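Local coordinates for ABC-type transport system, molybdenum-specific extracellular solute-binding protein (Clostridium difficile, PDB 4KD5) that probably binds molybdate or tungstate outside the cell as the solute-binding component of an ABC transporter, at residues V6-S11 / P55-I60; G41-L46 / F59-Q64; V110-V115 / K143-K148. One frame throughout, in Å; residues are numbered along the deposited sequence.

Interaction 1 of 3, residues V6-S11 / P55-I60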
loop_
_atom_site.group_PDB
_atom_site.type_symbol
_atom_site.label_atom_id
_atom_site.label_comp_id
_atom_site.label_asym_id
_atom_site.label_seq_id
_atom_site.Cartn_x
_atom_site.Cartn_y
_atom_site.Cartn_z
ATOM N N VAL A 6 9.031 -6.427 5.374
ATOM C CA VAL A 6 8.599 -7.003 4.105
ATOM C C VAL A 6 9.790 -7.509 3.298
ATOM O O VAL A 6 10.817 -6.835 3.209
ATOM C CB VAL A 6 7.812 -5.978 3.263
ATOM C CG1 VAL A 6 7.460 -6.558 1.911
ATOM C CG2 VAL A 6 6.547 -5.562 3.984
ATOM N N GLU A 7 9.651 -8.699 2.720
ATOM C CA GLU A 7 10.682 -9.251 1.853
ATOM C C GLU A 7 10.165 -9.353 0.422
ATOM O O GLU A 7 9.283 -10.163 0.130
ATOM C CB GLU A 7 11.137 -10.620 2.364
ATOM C CG GLU A 7 11.710 -10.584 3.775
ATOM C CD GLU A 7 11.963 -11.964 4.351
ATOM O OE1 GLU A 7 11.562 -12.962 3.716
ATOM O OE2 GLU A 7 12.563 -12.050 5.442
ATOM N N LEU A 8 10.711 -8.521 -0.461
ATOM C CA LEU A 8 10.316 -8.526 -1.868
ATOM C C LEU A 8 11.274 -9.370 -2.705
ATOM O O LEU A 8 12.499 -9.248 -2.582
ATOM C CB LEU A 8 10.259 -7.101 -2.428
ATOM C CG LEU A 8 9.204 -6.142 -1.883
ATOM C CD1 LEU A 8 9.325 -4.780 -2.553
ATOM C CD2 LEU A 8 7.813 -6.699 -2.087
ATOM N N ASN A 9 10.717 -10.235 -3.546
ATOM C CA ASN A 9 11.520 -10.984 -4.498
ATOM C C ASN A 9 11.535 -10.280 -5.845
ATOM O O ASN A 9 10.493 -10.133 -6.489
ATOM C CB ASN A 9 10.981 -12.409 -4.651
ATOM C CG ASN A 9 11.370 -13.305 -3.497
ATOM O OD1 ASN A 9 12.552 -13.455 -3.183
ATOM N ND2 ASN A 9 10.375 -13.896 -2.845
ATOM N N ILE A 10 12.712 -9.830 -6.266
ATOM C CA ILE A 10 12.848 -9.199 -7.573
ATOM C C ILE A 10 13.657 -10.081 -8.524
ATOM O O ILE A 10 14.760 -10.517 -8.192
ATOM C CB ILE A 10 13.489 -7.797 -7.483
ATOM C CG1 ILE A 10 12.529 -6.804 -6.834
ATOM C CG2 ILE A 10 13.858 -7.282 -8.863
ATOM C CD1 ILE A 10 12.536 -6.827 -5.333
ATOM N N SER A 11 13.097 -10.352 -9.698
ATOM C CA SER A 11 13.834 -11.038 -10.756
ATOM C C SER A 11 14.157 -10.032 -11.856
ATOM O O SER A 11 13.268 -9.328 -12.335
ATOM C CB SER A 11 13.023 -12.202 -11.317
ATOM O OG SER A 11 11.727 -11.790 -11.690
ATOM N N PRO A 55 7.217 -17.617 -6.571
ATOM C CA PRO A 55 6.851 -16.440 -5.771
ATOM C C PRO A 55 7.731 -15.223 -6.035
ATOM O O PRO A 55 8.645 -14.926 -5.259
ATOM C CB PRO A 55 7.042 -16.925 -4.331
ATOM C CG PRO A 55 8.049 -18.021 -4.428
ATOM C CD PRO A 55 7.790 -18.697 -5.745
ATOM N N CYS A 56 7.455 -14.525 -7.129
ATOM C CA CYS A 56 8.189 -13.314 -7.465
ATOM C C CYS A 56 7.289 -12.105 -7.262
ATOM O O CYS A 56 6.084 -12.182 -7.476
ATOM C CB CYS A 56 8.686 -13.379 -8.908
ATOM S SG CYS A 56 9.902 -14.678 -9.203
ATOM N N ASP A 57 7.876 -10.993 -6.838
ATOM C CA ASP A 57 7.106 -9.784 -6.560
ATOM C C ASP A 57 7.214 -8.732 -7.655
ATOM O O ASP A 57 6.213 -8.143 -8.054
ATOM C CB ASP A 57 7.525 -9.176 -5.216
ATOM C CG ASP A 57 7.257 -10.099 -4.052
ATOM O OD1 ASP A 57 6.076 -10.397 -3.794
ATOM O OD2 ASP A 57 8.229 -10.521 -3.398
ATOM N N LEU A 58 8.431 -8.502 -8.132
ATOM C CA LEU A 58 8.673 -7.550 -9.209
ATOM C C LEU A 58 9.551 -8.208 -10.274
ATOM O O LEU A 58 10.415 -9.030 -9.952
ATOM C CB LEU A 58 9.349 -6.289 -8.667
ATOM C CG LEU A 58 9.320 -5.029 -9.536
ATOM C CD1 LEU A 58 8.032 -4.255 -9.327
ATOM C CD2 LEU A 58 10.508 -4.140 -9.220
ATOM N N PHE A 59 9.322 -7.863 -11.538
ATOM C CA PHE A 59 10.108 -8.418 -12.635
ATOM C C PHE A 59 10.608 -7.301 -13.552
ATOM O O PHE A 59 9.823 -6.473 -14.019
ATOM C CB PHE A 59 9.272 -9.440 -13.409
ATOM C CG PHE A 59 9.960 -10.011 -14.617
ATOM C CD1 PHE A 59 11.308 -10.336 -14.585
ATOM C CD2 PHE A 59 9.243 -10.261 -15.775
ATOM C CE1 PHE A 59 11.930 -10.873 -15.696
ATOM C CE2 PHE A 59 9.855 -10.798 -16.887
ATOM C CZ PHE A 59 11.202 -11.105 -16.850
ATOM N N ILE A 60 11.918 -7.275 -13.785
ATOM C CA ILE A 60 12.525 -6.329 -14.714
ATOM C C ILE A 60 13.093 -7.105 -15.898
ATOM O O ILE A 60 13.971 -7.956 -15.729
ATOM C CB ILE A 60 13.653 -5.530 -14.049
ATOM C CG1 ILE A 60 13.230 -5.057 -12.659
ATOM C CG2 ILE A 60 14.052 -4.350 -14.917
ATOM C CD1 ILE A 60 14.313 -4.301 -11.907
#
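I10 with L58 and S11 with F59 are the two parallel bridges that join strand 6-13 to the short strand 58-60 in the N-terminal lobe of this periplasmic-binding-protein fold. Strand 6-13 is an inner strand here, since V6, L8 and I10 also bond along the other edge to strand 34-41. At the start of the pairing D57, just before strand 58-60, bonds to the backbone of N9 twice. Its CG is anti to the carbonyl carbon (chi1 -62°), which swings OD2 back to the N9 amide; N9 N donates to the anti lone pair of OD2, modelled at 2.5 Å, shorter than such a bond should be, so the exact length is doubtful. D57 N in turn donates to N9 O at 2.8 Å. That same oxygen takes a second bond from L58 N, and the pairing then runs on from L58 O, which receives S11 N at 3.0 Å, to I60 N, which donates to S11 O. The other carboxylate oxygen, OD1, is hydrogen-bonded to S202, so both oxygens of this buried group have partners. On the sheet face that carries I10 and L58, the two side chains run alongside each other and point the same way, I10 CG1 lying 3.7 Å from L58 CB. L58 continues this layer onto helix 205-215, where it touches F211 and L215. S11 and F59 occupy the opposite face. There the F59 ring turns an edge to S11: CD1 sits 3.1 Å from S11 O, near the ring plane, and 3.3 Å from S11 OG.

Interaction 2 of 3, residues G41-L46 / F59-Q64; sequences GASGSL and FISAGQ. With SBT (2-butanol), chain G.
S43 and A62 meet at the predicted molybdate site of the N-terminal lobe, where the first turn of helix 43-52 faces the loop that leaves strand 58-60. The one hydrogen bond between the two segments runs from A62 N to S43 OG, 3.1 Å long and somewhat bent, with 148° at the hydrogen. S43 OG is anti to its own carbonyl carbon (chi1 -56°), and this carries the hydroxyl across to the loop, where it also lies 3.4 Å from A62 CB. S61 OG comes within 3.5 Å of S43 CB. Bonded in this way, the hydroxyl of S43, itself a predicted molybdate ligand, is probably held in position by the backbone of A62. A42, just before S43, takes the N-cap position of the helix.

Deeper in, L46, one turn along the helix, packs against F59. Its CD1 meets CE1 at the edge of the ring, 3.7 Å away, and the two side chains slant across one another. M67 and L70 of helix 65-72 also touch this phenyl group. Further along the loop, a 2-butanol molecule rests against the backbone, its C2 3.3 Å from Q64 N and its C4 close to G63 CA. A helix N terminus and a strand-end loop meeting at a serine are consistent with the oxyanion pocket of the ModA family of periplasmic binding proteins.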
loop_
_atom_site.group_PDB
_atom_site.type_symbol
_atom_site.label_atom_id
_atom_site.label_comp_id
_atom_site.label_asym_id
_atom_site.label_seq_id
_atom_site.Cartn_x
_atom_site.Cartn_y
_atom_site.Cartn_z
ATOM N N GLY A 41 18.735 -13.754 -14.129
ATOM C CA GLY A 41 18.650 -14.795 -15.139
ATOM C C GLY A 41 18.297 -14.263 -16.516
ATOM O O GLY A 41 18.228 -13.050 -16.728
ATOM N N ALA A 42 18.083 -15.180 -17.458
ATOM C CA ALA A 42 17.630 -14.819 -18.800
ATOM C C ALA A 42 16.124 -14.567 -18.789
ATOM O O ALA A 42 15.358 -15.393 -18.286
ATOM C CB ALA A 42 17.968 -15.920 -19.783
ATOM N N SER A 43 15.712 -13.440 -19.366
ATOM C CA SER A 43 14.328 -12.976 -19.308
ATOM C C SER A 43 13.297 -14.041 -19.669
ATOM O O SER A 43 12.264 -14.155 -19.009
ATOM C CB SER A 43 14.147 -11.747 -20.197
ATOM O OG SER A 43 15.057 -10.729 -19.836
ATOM N N GLY A 44 13.585 -14.820 -20.706
ATOM C CA GLY A 44 12.681 -15.868 -21.142
ATOM C C GLY A 44 12.450 -16.955 -20.108
ATOM O O GLY A 44 11.325 -17.422 -19.941
ATOM N N SER A 45 13.512 -17.361 -19.416
ATOM C CA SER A 45 13.414 -18.388 -18.385
ATOM C C SER A 45 12.756 -17.842 -17.121
ATOM O O SER A 45 12.004 -18.545 -16.442
ATOM C CB SER A 45 14.797 -18.943 -18.061
ATOM O OG SER A 45 15.424 -19.431 -19.228
ATOM N N LEU A 46 13.061 -16.587 -16.808
ATOM C CA LEU A 46 12.420 -15.888 -15.703
ATOM C C LEU A 46 10.912 -15.822 -15.929
ATOM O O LEU A 46 10.127 -15.947 -14.990
ATOM C CB LEU A 46 13.005 -14.481 -15.555
ATOM C CG LEU A 46 14.503 -14.397 -15.257
ATOM C CD1 LEU A 46 14.995 -12.956 -15.249
ATOM C CD2 LEU A 46 14.821 -15.066 -13.929
ATOM N N PHE A 59 9.322 -7.863 -11.538
ATOM C CA PHE A 59 10.108 -8.418 -12.635
ATOM C C PHE A 59 10.608 -7.301 -13.552
ATOM O O PHE A 59 9.823 -6.473 -14.019
ATOM C CB PHE A 59 9.272 -9.440 -13.409
ATOM C CG PHE A 59 9.960 -10.011 -14.617
ATOM C CD1 PHE A 59 11.308 -10.336 -14.585
ATOM C CD2 PHE A 59 9.243 -10.261 -15.775
ATOM C CE1 PHE A 59 11.930 -10.873 -15.696
ATOM C CE2 PHE A 59 9.855 -10.798 -16.887
ATOM C CZ PHE A 59 11.202 -11.105 -16.850
ATOM N N ILE A 60 11.918 -7.275 -13.785
ATOM C CA ILE A 60 12.525 -6.329 -14.714
ATOM C C ILE A 60 13.093 -7.105 -15.898
ATOM O O ILE A 60 13.971 -7.956 -15.729
ATOM C CB ILE A 60 13.653 -5.530 -14.049
ATOM C CG1 ILE A 60 13.230 -5.057 -12.659
ATOM C CG2 ILE A 60 14.052 -4.350 -14.917
ATOM C CD1 ILE A 60 14.313 -4.301 -11.907
ATOM N N SER A 61 12.601 -6.809 -17.097
ATOM C CA SER A 61 12.957 -7.595 -18.273
ATOM C C SER A 61 13.935 -6.881 -19.200
ATOM O O SER A 61 14.135 -5.675 -19.093
ATOM C CB SER A 61 11.697 -7.965 -19.049
ATOM O OG SER A 61 11.846 -9.232 -19.641
ATOM N N ALA A 62 14.529 -7.638 -20.119
ATOM C CA ALA A 62 15.458 -7.089 -21.104
ATOM C C ALA A 62 14.709 -6.608 -22.341
ATOM O O ALA A 62 15.190 -5.747 -23.082
ATOM C CB ALA A 62 16.501 -8.121 -21.492
ATOM N N GLY A 63 13.537 -7.191 -22.573
ATOM C CA GLY A 63 12.735 -6.846 -23.733
ATOM C C GLY A 63 11.246 -6.861 -23.447
ATOM O O GLY A 63 10.819 -7.257 -22.361
ATOM N N GLN A 64 10.455 -6.438 -24.429
ATOM C CA GLN A 64 9.008 -6.329 -24.259
ATOM C C GLN A 64 8.261 -7.623 -24.563
ATOM O O GLN A 64 7.102 -7.776 -24.182
ATOM C CB GLN A 64 8.446 -5.197 -25.128
ATOM C CG GLN A 64 8.954 -3.800 -24.793
ATOM C CD GLN A 64 8.198 -3.129 -23.654
ATOM O OE1 GLN A 64 8.437 -1.961 -23.350
ATOM N NE2 GLN A 64 7.284 -3.860 -23.022
HETATM C C1 SBT G . 9.870 -6.162 -28.568
HETATM C C2 SBT G . 11.078 -6.307 -27.659
HETATM C C3 SBT G . 11.566 -7.747 -27.633
HETATM C C4 SBT G . 13.033 -7.816 -27.270
HETATM O OH SBT G . 12.114 -5.468 -28.159
#

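Interaction 3 of 3, residues V110-V115 / K143-K148; sequences VKKIAV and KLVFAK
With CG anti to its carbonyl carbon (chi1 -51°) and a bend at chi2 of -144°, K143 lays its side chain along the backbone of V110 and K111. The ammonium group ends against V110 O, with NZ at 2.6 Å and tilted out of the carbonyl plane. On the way, CB lies 3.4 Å from K111 O, and CD packs over the same run of backbone. NZ has a second acceptor in L105 O, so two backbone carbonyls hold the lysine tip while its stem stays in contact with the peptide chain. The K143 carbonyl also takes part: I113 N donates to it at 2.9 Å, but from well above the carbonyl plane rather than along a lone pair.

From here the two segments run as parallel strands, 113-116 and 144-147, the beta strands of a beta-alpha-beta unit whose connecting helix is 122-133. V145 N donates to I113 O, V115 N to V145 O, and A147 N to V115 O at 2.8 Å. I113 and V115 thus turn their backbone N-H and C=O groups to the 143-147 side, while A114 bonds on the other edge to strand 164-168.

I113, L144, V115 and F146 share one face of the sheet. L144 CD1 is modelled 3.7 Å from I113 CB, though the L144 torsions are not staggered and its exact place is less certain. V115 CG2, set between its own backbone N and carbonyl carbon, reaches CD1 of the F146 ring at 3.6 Å, and the two side chains lie side by side, pointing the same way. The other face carries A114 and V145. V145 CG2 hangs 3.3 Å from I113 O, while A114 backs onto V153 of helix 150-159.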
loop_
_atom_site.group_PDB
_atom_site.type_symbol
_atom_site.label_atom_id
_atom_site.label_comp_id
_atom_site.label_asym_id
_atom_site.label_seq_id
_atom_site.Cartn_x
_atom_site.Cartn_y
_atom_site.Cartn_z
ATOM N N VAL A 110 38.941 3.197 -40.876
ATOM C CA VAL A 110 38.549 1.957 -40.216
ATOM C C VAL A 110 38.545 0.790 -41.205
ATOM O O VAL A 110 38.086 0.915 -42.341
ATOM C CB VAL A 110 37.198 2.088 -39.449
ATOM C CG1 VAL A 110 37.096 3.456 -38.791
ATOM C CG2 VAL A 110 36.007 1.839 -40.357
ATOM N N LYS A 111 39.099 -0.336 -40.772
ATOM C CA LYS A 111 39.200 -1.512 -41.619
ATOM C C LYS A 111 38.358 -2.642 -41.045
ATOM O O LYS A 111 37.816 -3.458 -41.779
ATOM C CB LYS A 111 40.665 -1.938 -41.758
ATOM C CG LYS A 111 41.552 -0.886 -42.418
ATOM C CD LYS A 111 43.024 -1.280 -42.408
ATOM C CE LYS A 111 43.864 -0.331 -43.260
ATOM N NZ LYS A 111 43.701 1.095 -42.869
ATOM N N LYS A 112 38.245 -2.675 -39.724
ATOM C CA LYS A 112 37.536 -3.755 -39.052
ATOM C C LYS A 112 36.515 -3.230 -38.042
ATOM O O LYS A 112 36.875 -2.604 -37.039
ATOM C CB LYS A 112 38.541 -4.720 -38.405
ATOM C CG LYS A 112 39.547 -5.286 -39.407
ATOM C CD LYS A 112 40.549 -6.227 -38.772
ATOM C CE LYS A 112 39.853 -7.451 -38.245
ATOM N NZ LYS A 112 40.770 -8.339 -37.486
ATOM N N ILE A 113 35.239 -3.475 -38.339
ATOM C CA ILE A 113 34.131 -3.066 -37.480
ATOM C C ILE A 113 33.610 -4.265 -36.684
ATOM O O ILE A 113 33.087 -5.221 -37.256
ATOM C CB ILE A 113 32.979 -2.459 -38.308
ATOM C CG1 ILE A 113 33.466 -1.226 -39.072
ATOM C CG2 ILE A 113 31.797 -2.097 -37.425
ATOM C CD1 ILE A 113 32.428 -0.602 -39.981
ATOM N N ALA A 114 33.752 -4.211 -35.362
ATOM C CA ALA A 114 33.308 -5.312 -34.504
ATOM C C ALA A 114 31.839 -5.163 -34.122
ATOM O O ALA A 114 31.431 -4.125 -33.597
ATOM C CB ALA A 114 34.162 -5.397 -33.260
ATOM N N VAL A 115 31.050 -6.206 -34.375
ATOM C CA VAL A 115 29.649 -6.244 -33.949
ATOM C C VAL A 115 29.307 -7.621 -33.391
ATOM O O VAL A 115 30.001 -8.600 -33.672
ATOM C CB VAL A 115 28.670 -5.940 -35.111
ATOM C CG1 VAL A 115 28.871 -4.539 -35.664
ATOM C CG2 VAL A 115 28.816 -6.981 -36.211
ATOM N N LYS A 143 34.137 -5.181 -43.959
ATOM C CA LYS A 143 34.739 -4.702 -42.717
ATOM C C LYS A 143 34.171 -5.404 -41.490
ATOM O O LYS A 143 34.808 -5.456 -40.442
ATOM C CB LYS A 143 34.533 -3.192 -42.577
ATOM C CG LYS A 143 34.951 -2.373 -43.788
ATOM C CD LYS A 143 35.555 -1.039 -43.350
ATOM C CE LYS A 143 35.473 0.008 -44.458
ATOM N NZ LYS A 143 36.145 1.287 -44.083
ATOM N N LEU A 144 32.962 -5.933 -41.629
ATOM C CA LEU A 144 32.231 -6.508 -40.504
ATOM C C LEU A 144 32.841 -7.811 -39.968
ATOM O O LEU A 144 32.989 -8.792 -40.706
ATOM C CB LEU A 144 30.771 -6.747 -40.900
ATOM C CG LEU A 144 29.727 -5.727 -40.445
ATOM C CD1 LEU A 144 30.360 -4.440 -39.951
ATOM C CD2 LEU A 144 28.721 -5.429 -41.543
ATOM N N VAL A 145 33.201 -7.810 -38.685
ATOM C CA VAL A 145 33.598 -9.032 -37.978
ATOM C C VAL A 145 32.637 -9.274 -36.811
ATOM O O VAL A 145 32.157 -8.326 -36.191
ATOM C CB VAL A 145 35.059 -8.975 -37.490
ATOM C CG1 VAL A 145 36.011 -9.229 -38.636
ATOM C CG2 VAL A 145 35.358 -7.633 -36.849
ATOM N N PHE A 146 32.361 -10.539 -36.511
ATOM C CA PHE A 146 31.275 -10.871 -35.595
ATOM C C PHE A 146 31.729 -11.576 -34.310
ATOM O O PHE A 146 32.364 -12.631 -34.360
ATOM C CB PHE A 146 30.222 -11.711 -36.327
ATOM C CG PHE A 146 29.639 -11.032 -37.541
ATOM C CD1 PHE A 146 28.456 -10.314 -37.447
ATOM C CD2 PHE A 146 30.275 -11.107 -38.776
ATOM C CE1 PHE A 146 27.914 -9.687 -38.559
ATOM C CE2 PHE A 146 29.740 -10.480 -39.891
ATOM C CZ PHE A 146 28.559 -9.770 -39.783
ATOM N N ALA A 147 31.390 -10.982 -33.165
ATOM C CA ALA A 147 31.770 -11.523 -31.854
ATOM C C ALA A 147 30.639 -12.300 -31.176
ATOM O O ALA A 147 29.463 -12.098 -31.489
ATOM C CB ALA A 147 32.262 -10.419 -30.946
ATOM N N LYS A 148 31.006 -13.161 -30.227
ATOM C CA LYS A 148 30.045 -14.004 -29.514
ATOM C C LYS A 148 29.258 -13.215 -28.472
ATOM O O LYS A 148 28.155 -13.610 -28.092
ATOM C CB LYS A 148 30.760 -15.173 -28.833
ATOM C CG LYS A 148 31.802 -14.750 -27.800
ATOM C CD LYS A 148 32.472 -15.959 -27.154
ATOM C CE LYS A 148 33.486 -15.529 -26.093
ATOM N NZ LYS A 148 34.092 -16.694 -25.378
#

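From the N terminus, strand 6-13 runs out first, and interaction 1 closes its loop when the chain returns at 55-60. Interaction 2 starts within that loop, at 41-46, and ends on the same return, sharing F59 and I60 before carrying on to Q64. The two touch, S11 CB lying 4.3 Å from L46 CD2; interaction 1 pairs two strands of the N-terminal lobe's sheet, and interaction 2 brings helix 43-52 against the end of one of them. Interaction 3 follows in series, closing its own loop around helix 122-133 in the other lobe. It lies across the chain's centre from interaction 1, their centres about 39 Å apart, and does not touch either of the others.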